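Local coordinates for prolyl-tRNA synthetase (Naegleria fowleri, PDB 6UYH), which probably joins proline to its cognate tRNA in an ATP-dependent reaction, and here holds halofuginone and an ATP analogue, at residues S172-K177 / Y265-G270; E179-V184 / S239-Q244. All blocks are in the same frame, centred on the assembly; numbering follows the deposited sequence.

Both contacts are buried and lie about 5 Å apart, centre to centre, in the class II catalytic core. Interaction 1 pairs two antiparallel strands through their backbones and then follows the chain round a turn into helix 177-198. Interaction 2 sets that same helix against strand 232-243, the neighbour of strand 261-272, so the two contacts share a sheet and the helix lying on it. The chemistry shifts accordingly: interaction 1 rests on main-chain bonds, whereas interaction 2 depends on side-chain packing round Val184 and His241, with a single hydroxyl bond between its segments. Ser172 OG reaches Glu183 OE2 of the helix, tying the pair together. Both border the halofuginone site on the far side of the sheet.

Interaction 1: residues S172-K177 / Y265-G270; sequences SAFKSK and YQNSWG. With HFG (7-bromo-6-chloro-3-{3-[(2R,3S)-3-hydroxypiperidin-2-yl]-2-oxopropyl}quinazolin-4(3H)-one), chain D.
Ser172 and Asn267 form a hydrogen-bonded antiparallel pair: Ser172 N gives its hydrogen to Asn267 O at 3.0 Å, and Asn267 N returns a bond to Ser172 O. Phe174 and Tyr265 make the second such pair, with Phe174 N donating to Tyr265 O at 2.6 Å and Tyr265 N to Phe174 O at 2.9 Å. Ala173 and Gln266 are the non-hydrogen-bonded pair between them. A water donates to Ser172 O and accepts from Gln266 NE2, which ties the end of the long glutamine side chain to the backbone network.

On the face of Ser172, Phe174, Tyr265 and Asn267, the asparagine has CG anti to its carbonyl carbon (chi1 -56°), and its ND2 comes 3.6 Å from Phe174 CE2, the amide and ring planes 46° apart. Both ends of that amide are bonded: ND2 donates to Ala180 O and Glu183 OE1, and OD1 accepts from His241 ND1. Glu183 also binds Ser172 OG and Trp269 NE1, so a buried carboxylate meets several donors.

Beyond the strand end, the chain turns over Tyr265. Lys177 N sits 3.6 Å above the centre of the ring, and Lys177 CB makes a CH-pi contact on it, 4.0 Å from the centroid. The aliphatic part of the lysine thus suits the aromatic face, while its NZ pairs with Asp181.

Trp269 and Gly270 carry the strand to halofuginone; Gly270 N lies 3.4 Å from C4' of the drug, close enough that a beta carbon here would clash with it, which suits glycine. Main-chain bonding fixes the strands, and polar side chains on the helix-facing side would probably favour the ionised form of the buried Glu183.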
loop_
_atom_site.group_PDB
_atom_site.type_symbol
_atom_site.label_atom_id
_atom_site.label_comp_id
_atom_site.label_asym_id
_atom_site.label_seq_id
_atom_site.Cartn_x
_atom_site.Cartn_y
_atom_site.Cartn_z
ATOM N N SER A 172 0.971 -7.992 17.771
ATOM C CA SER A 172 2.160 -8.631 18.309
ATOM C C SER A 172 1.790 -9.640 19.389
ATOM O O SER A 172 0.788 -9.481 20.089
ATOM C CB SER A 172 3.119 -7.594 18.885
ATOM O OG SER A 172 3.598 -6.751 17.857
ATOM N N ALA A 173 2.622 -10.670 19.517
ATOM C CA ALA A 173 2.480 -11.707 20.535
ATOM C C ALA A 173 3.805 -11.881 21.263
ATOM O O ALA A 173 4.866 -11.867 20.634
ATOM C CB ALA A 173 2.052 -13.043 19.902
ATOM N N PHE A 174 3.735 -12.086 22.581
ATOM C CA PHE A 174 4.907 -12.140 23.449
ATOM C C PHE A 174 4.772 -13.281 24.442
ATOM O O PHE A 174 3.669 -13.743 24.748
ATOM C CB PHE A 174 5.096 -10.840 24.243
ATOM C CG PHE A 174 5.226 -9.619 23.379
ATOM C CD1 PHE A 174 6.478 -9.149 23.004
ATOM C CD2 PHE A 174 4.103 -8.939 22.958
ATOM C CE1 PHE A 174 6.602 -8.013 22.219
ATOM C CE2 PHE A 174 4.214 -7.806 22.162
ATOM C CZ PHE A 174 5.469 -7.343 21.796
ATOM N N LYS A 175 5.913 -13.706 24.980
ATOM C CA LYS A 175 5.896 -14.725 26.019
ATOM C C LYS A 175 5.543 -14.164 27.392
ATOM O O LYS A 175 5.128 -14.931 28.263
ATOM C CB LYS A 175 7.248 -15.442 26.083
ATOM C CG LYS A 175 8.389 -14.588 26.610
ATOM C CD LYS A 175 9.699 -15.375 26.632
ATOM C CE LYS A 175 10.856 -14.518 27.125
ATOM N NZ LYS A 175 12.169 -15.205 26.965
ATOM N N SER A 176 5.667 -12.851 27.603
ATOM C CA SER A 176 5.457 -12.278 28.926
ATOM C C SER A 176 4.694 -10.966 28.830
ATOM O O SER A 176 4.673 -10.303 27.788
ATOM C CB SER A 176 6.783 -12.035 29.651
ATOM O OG SER A 176 7.527 -11.030 28.986
ATOM N N LYS A 177 4.082 -10.586 29.955
ATOM C CA LYS A 177 3.346 -9.328 30.011
ATOM C C LYS A 177 4.288 -8.133 29.970
ATOM O O LYS A 177 3.967 -7.104 29.364
ATOM C CB LYS A 177 2.483 -9.276 31.273
ATOM C CG LYS A 177 1.565 -8.056 31.339
ATOM C CD LYS A 177 0.825 -7.961 32.669
ATOM C CE LYS A 177 -0.259 -6.887 32.620
ATOM N NZ LYS A 177 0.270 -5.493 32.499
ATOM N N TYR A 265 0.886 -13.412 25.420
ATOM C CA TYR A 265 0.404 -12.057 25.639
ATOM C C TYR A 265 0.408 -11.324 24.306
ATOM O O TYR A 265 1.346 -11.471 23.514
ATOM C CB TYR A 265 1.282 -11.331 26.654
ATOM C CG TYR A 265 1.101 -11.868 28.058
ATOM C CD1 TYR A 265 0.251 -11.230 28.955
ATOM C CD2 TYR A 265 1.748 -13.023 28.469
ATOM C CE1 TYR A 265 0.065 -11.719 30.241
ATOM C CE2 TYR A 265 1.568 -13.521 29.758
ATOM C CZ TYR A 265 0.721 -12.862 30.632
ATOM O OH TYR A 265 0.530 -13.340 31.908
ATOM N N GLN A 266 -0.654 -10.562 24.041
ATOM C CA GLN A 266 -0.798 -9.891 22.754
ATOM C C GLN A 266 -1.100 -8.413 22.919
ATOM O O GLN A 266 -1.682 -7.981 23.919
ATOM C CB GLN A 266 -1.906 -10.501 21.903
ATOM C CG GLN A 266 -1.590 -11.895 21.389
ATOM C CD GLN A 266 -2.793 -12.525 20.736
ATOM O OE1 GLN A 266 -3.606 -13.165 21.405
ATOM N NE2 GLN A 266 -2.931 -12.329 19.424
ATOM N N ASN A 267 -0.697 -7.652 21.901
ATOM C CA ASN A 267 -1.085 -6.263 21.699
ATOM C C ASN A 267 -1.645 -6.112 20.291
ATOM O O ASN A 267 -1.348 -6.915 19.401
ATOM C CB ASN A 267 0.098 -5.294 21.824
ATOM C CG ASN A 267 0.818 -5.398 23.137
ATOM O OD1 ASN A 267 0.234 -5.730 24.176
ATOM N ND2 ASN A 267 2.106 -5.079 23.108
ATOM N N SER A 268 -2.422 -5.049 20.079
ATOM C CA SER A 268 -2.681 -4.563 18.724
ATOM C C SER A 268 -2.769 -3.045 18.762
ATOM O O SER A 268 -3.014 -2.444 19.809
ATOM C CB SER A 268 -3.950 -5.189 18.105
ATOM O OG SER A 268 -5.122 -4.757 18.771
ATOM N N TRP A 269 -2.534 -2.413 17.610
ATOM C CA TRP A 269 -2.407 -0.963 17.575
ATOM C C TRP A 269 -2.673 -0.496 16.151
ATOM O O TRP A 269 -2.305 -1.181 15.197
ATOM C CB TRP A 269 -1.016 -0.498 18.056
ATOM C CG TRP A 269 0.112 -1.547 17.960
ATOM C CD1 TRP A 269 0.428 -2.509 18.889
ATOM C CD2 TRP A 269 1.071 -1.699 16.889
ATOM N NE1 TRP A 269 1.513 -3.253 18.459
ATOM C CE2 TRP A 269 1.926 -2.777 17.238
ATOM C CE3 TRP A 269 1.292 -1.022 15.683
ATOM C CZ2 TRP A 269 2.980 -3.199 16.419
ATOM C CZ3 TRP A 269 2.351 -1.452 14.855
ATOM C CH2 TRP A 269 3.173 -2.531 15.232
ATOM N N GLY A 270 -3.336 0.648 16.013
ATOM C CA GLY A 270 -3.666 1.147 14.685
ATOM C C GLY A 270 -3.658 2.657 14.612
ATOM O O GLY A 270 -3.959 3.352 15.588
HETATM O "O4'" HFG D . -10.477 -2.466 15.641
HETATM C C21 HFG D . -10.543 -2.443 16.852
HETATM C "C3'" HFG D . -9.364 -2.806 17.725
HETATM C "C2'" HFG D . -7.980 -2.603 17.095
HETATM N "N1'" HFG D . -7.732 -3.516 15.971
HETATM C "C6'" HFG D . -6.353 -3.414 15.477
HETATM C "C5'" HFG D . -6.021 -2.022 15.012
HETATM C "C4'" HFG D . -6.319 -1.003 16.115
HETATM C C39 HFG D . -7.736 -1.165 16.635
HETATM O "O7'" HFG D . -7.956 -0.259 17.721
HETATM C "C1'" HFG D . -11.846 -2.059 17.571
HETATM N N3 HFG D . -13.017 -2.249 16.717
HETATM C C4 HFG D . -13.384 -3.550 16.402
HETATM O O11 HFG D . -12.780 -4.504 16.859
HETATM C C10 HFG D . -14.506 -3.636 15.458
HETATM C C5 HFG D . -14.994 -4.880 15.061
HETATM C C2 HFG D . -13.666 -1.165 16.191
HETATM N N1 HFG D . -14.639 -1.197 15.352
HETATM C C9 HFG D . -15.070 -2.463 14.952
HETATM C C8 HFG D . -16.087 -2.540 14.000
HETATM C C7 HFG D . -16.540 -3.785 13.595
HETATM BR BR1 HFG D . -17.846 -3.853 12.227
HETATM C C6 HFG D . -16.023 -4.941 14.142
HETATM CL CL1 HFG D . -16.681 -6.498 13.736
HETATM O O HOH W 1 -1.750 -9.813 18.495
#

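Interaction 2: residues E179-V184 / S239-Q244; sequences EADEEV and SHHLGQ. With HFG (7-bromo-6-chloro-3-{3-[(2R,3S)-3-hydroxypiperidin-2-yl]-2-oxopropyl}quinazolin-4(3H)-one), chain D.
Ser239 OG donates to Val184 O at 3.0 Å, meeting the carbonyl in its plane on a lone pair, with a C=O...OG angle of 112°. Ser239 directs its CB toward the helix, and with OG anti to its own backbone N (chi1 -176°) the hydroxyl reaches the carbonyl. A small residue fits here because the helix comes close: Val184 CG1 lies 3.6 Å from the same OG. The other branch, CG2, rests 3.7 Å from His240 O and also touches His241 CB.

Farther along, the His241 ring lies between two groups. Asp181 OD1 is 3.8 Å above one face, offset toward the rim, and Gly243 N is 3.4 Å above the opposite face, over the centre. Ala180 CB approaches CE1 at 3.6 Å, its short side chain letting the ring lie near the helix. Asp181 OD1, the oxygen over the ring, is itself hydrogen-bonded to Tyr219 OH.

His240 points away from the helix, and its NE2 donates to halofuginone O7' at 2.8 Å, with Thr220 holding ND1. Leu242 and Gly243, both opposite Gln266, form a classic beta bulge. A helix packed on one face of an antiparallel sheet, with ligands bound on the other, is the arrangement of the class II synthetase catalytic core.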
loop_
_atom_site.group_PDB
_atom_site.type_symbol
_atom_site.label_atom_id
_atom_site.label_comp_id
_atom_site.label_asym_id
_atom_site.label_seq_id
_atom_site.Cartn_x
_atom_site.Cartn_y
_atom_site.Cartn_z
ATOM N N GLU A 179 7.108 -7.733 28.381
ATOM C CA GLU A 179 7.450 -7.428 26.995
ATOM C C GLU A 179 6.294 -6.747 26.282
ATOM O O GLU A 179 6.494 -5.788 25.524
ATOM C CB GLU A 179 7.840 -8.699 26.244
ATOM C CG GLU A 179 9.117 -9.355 26.727
ATOM C CD GLU A 179 9.477 -10.592 25.918
ATOM O OE1 GLU A 179 9.219 -10.613 24.697
ATOM O OE2 GLU A 179 10.015 -11.546 26.510
ATOM N N ALA A 180 5.075 -7.243 26.495
ATOM C CA ALA A 180 3.920 -6.676 25.813
ATOM C C ALA A 180 3.652 -5.251 26.294
ATOM O O ALA A 180 3.490 -4.335 25.481
ATOM C CB ALA A 180 2.703 -7.575 26.023
ATOM N N ASP A 181 3.647 -5.042 27.615
ATOM C CA ASP A 181 3.480 -3.696 28.170
ATOM C C ASP A 181 4.452 -2.712 27.530
ATOM O O ASP A 181 4.066 -1.618 27.115
ATOM C CB ASP A 181 3.699 -3.708 29.691
ATOM C CG ASP A 181 2.540 -4.316 30.466
ATOM O OD1 ASP A 181 1.403 -4.371 29.955
ATOM O OD2 ASP A 181 2.777 -4.724 31.618
ATOM N N GLU A 182 5.726 -3.104 27.429
ATOM C CA GLU A 182 6.742 -2.208 26.878
ATOM C C GLU A 182 6.413 -1.798 25.448
ATOM O O GLU A 182 6.598 -0.635 25.067
ATOM C CB GLU A 182 8.122 -2.872 26.935
ATOM C CG GLU A 182 9.237 -2.000 26.374
ATOM C CD GLU A 182 10.503 -2.780 26.051
ATOM O OE1 GLU A 182 10.531 -4.008 26.282
ATOM O OE2 GLU A 182 11.470 -2.160 25.558
ATOM N N GLU A 183 5.929 -2.738 24.635
ATOM C CA GLU A 183 5.618 -2.394 23.249
ATOM C C GLU A 183 4.435 -1.433 23.156
ATOM O O GLU A 183 4.441 -0.521 22.323
ATOM C CB GLU A 183 5.328 -3.643 22.424
ATOM C CG GLU A 183 5.027 -3.264 20.961
ATOM C CD GLU A 183 4.386 -4.363 20.138
ATOM O OE1 GLU A 183 3.227 -4.729 20.411
ATOM O OE2 GLU A 183 5.037 -4.848 19.194
ATOM N N VAL A 184 3.406 -1.619 23.997
ATOM C CA VAL A 184 2.247 -0.721 23.953
ATOM C C VAL A 184 2.695 0.736 23.993
ATOM O O VAL A 184 2.264 1.568 23.180
ATOM C CB VAL A 184 1.277 -1.026 25.111
ATOM C CG1 VAL A 184 0.195 0.084 25.186
ATOM C CG2 VAL A 184 0.639 -2.392 24.939
ATOM N N SER A 239 -3.397 2.128 20.977
ATOM C CA SER A 239 -2.460 1.034 21.236
ATOM C C SER A 239 -2.958 0.228 22.436
ATOM O O SER A 239 -3.005 0.746 23.557
ATOM C CB SER A 239 -1.049 1.582 21.467
ATOM O OG SER A 239 -0.108 0.538 21.640
ATOM N N HIS A 240 -3.343 -1.026 22.191
ATOM C CA HIS A 240 -3.986 -1.892 23.176
ATOM C C HIS A 240 -3.012 -2.918 23.722
ATOM O O HIS A 240 -2.264 -3.533 22.958
ATOM C CB HIS A 240 -5.137 -2.698 22.565
ATOM C CG HIS A 240 -6.150 -1.892 21.824
ATOM N ND1 HIS A 240 -7.095 -1.120 22.461
ATOM C CD2 HIS A 240 -6.399 -1.780 20.499
ATOM C CE1 HIS A 240 -7.866 -0.543 21.560
ATOM N NE2 HIS A 240 -7.468 -0.933 20.361
ATOM N N HIS A 241 -3.086 -3.171 25.031
ATOM C CA HIS A 241 -2.624 -4.439 25.579
ATOM C C HIS A 241 -3.819 -5.385 25.656
ATOM O O HIS A 241 -4.802 -5.101 26.350
ATOM C CB HIS A 241 -1.978 -4.269 26.950
ATOM C CG HIS A 241 -1.519 -5.563 27.556
ATOM N ND1 HIS A 241 -0.711 -6.454 26.880
ATOM C CD2 HIS A 241 -1.768 -6.125 28.761
ATOM C CE1 HIS A 241 -0.481 -7.507 27.642
ATOM N NE2 HIS A 241 -1.109 -7.332 28.793
ATOM N N LEU A 242 -3.747 -6.493 24.925
ATOM C CA LEU A 242 -4.849 -7.441 24.864
ATOM C C LEU A 242 -4.732 -8.527 25.925
ATOM O O LEU A 242 -5.657 -9.335 26.075
ATOM C CB LEU A 242 -4.928 -8.065 23.460
ATOM C CG LEU A 242 -5.012 -7.112 22.256
ATOM C CD1 LEU A 242 -4.948 -7.909 20.943
ATOM C CD2 LEU A 242 -6.281 -6.257 22.306
ATOM N N GLY A 243 -3.642 -8.534 26.687
ATOM C CA GLY A 243 -3.424 -9.573 27.669
ATOM C C GLY A 243 -3.443 -10.932 27.010
ATOM O O GLY A 243 -2.873 -11.137 25.932
ATOM N N GLN A 244 -4.130 -11.872 27.657
ATOM C CA GLN A 244 -4.350 -13.205 27.116
ATOM C C GLN A 244 -5.793 -13.399 26.659
ATOM O O GLN A 244 -6.236 -14.537 26.473
ATOM C CB GLN A 244 -3.962 -14.259 28.153
ATOM C CG GLN A 244 -2.492 -14.198 28.559
ATOM C CD GLN A 244 -2.170 -15.089 29.740
ATOM O OE1 GLN A 244 -2.951 -15.187 30.685
ATOM N NE2 GLN A 244 -1.015 -15.752 29.690
HETATM O "O4'" HFG D . -10.477 -2.466 15.641
HETATM C C21 HFG D . -10.543 -2.443 16.852
HETATM C "C3'" HFG D . -9.364 -2.806 17.725
HETATM C "C2'" HFG D . -7.980 -2.603 17.095
HETATM N "N1'" HFG D . -7.732 -3.516 15.971
HETATM C "C6'" HFG D . -6.353 -3.414 15.477
HETATM C "C5'" HFG D . -6.021 -2.022 15.012
HETATM C "C4'" HFG D . -6.319 -1.003 16.115
HETATM C C39 HFG D . -7.736 -1.165 16.635
HETATM O "O7'" HFG D . -7.956 -0.259 17.721
HETATM C "C1'" HFG D . -11.846 -2.059 17.571
HETATM N N3 HFG D . -13.017 -2.249 16.717
HETATM C C4 HFG D . -13.384 -3.550 16.402
HETATM O O11 HFG D . -12.780 -4.504 16.859
HETATM C C10 HFG D . -14.506 -3.636 15.458
HETATM C C5 HFG D . -14.994 -4.880 15.061
HETATM C C2 HFG D . -13.666 -1.165 16.191
HETATM N N1 HFG D . -14.639 -1.197 15.352
HETATM C C9 HFG D . -15.070 -2.463 14.952
HETATM C C8 HFG D . -16.087 -2.540 14.000
HETATM C C7 HFG D . -16.540 -3.785 13.595
HETATM BR BR1 HFG D . -17.846 -3.853 12.227
HETATM C C6 HFG D . -16.023 -4.941 14.142
HETATM CL CL1 HFG D . -16.681 -6.498 13.736
#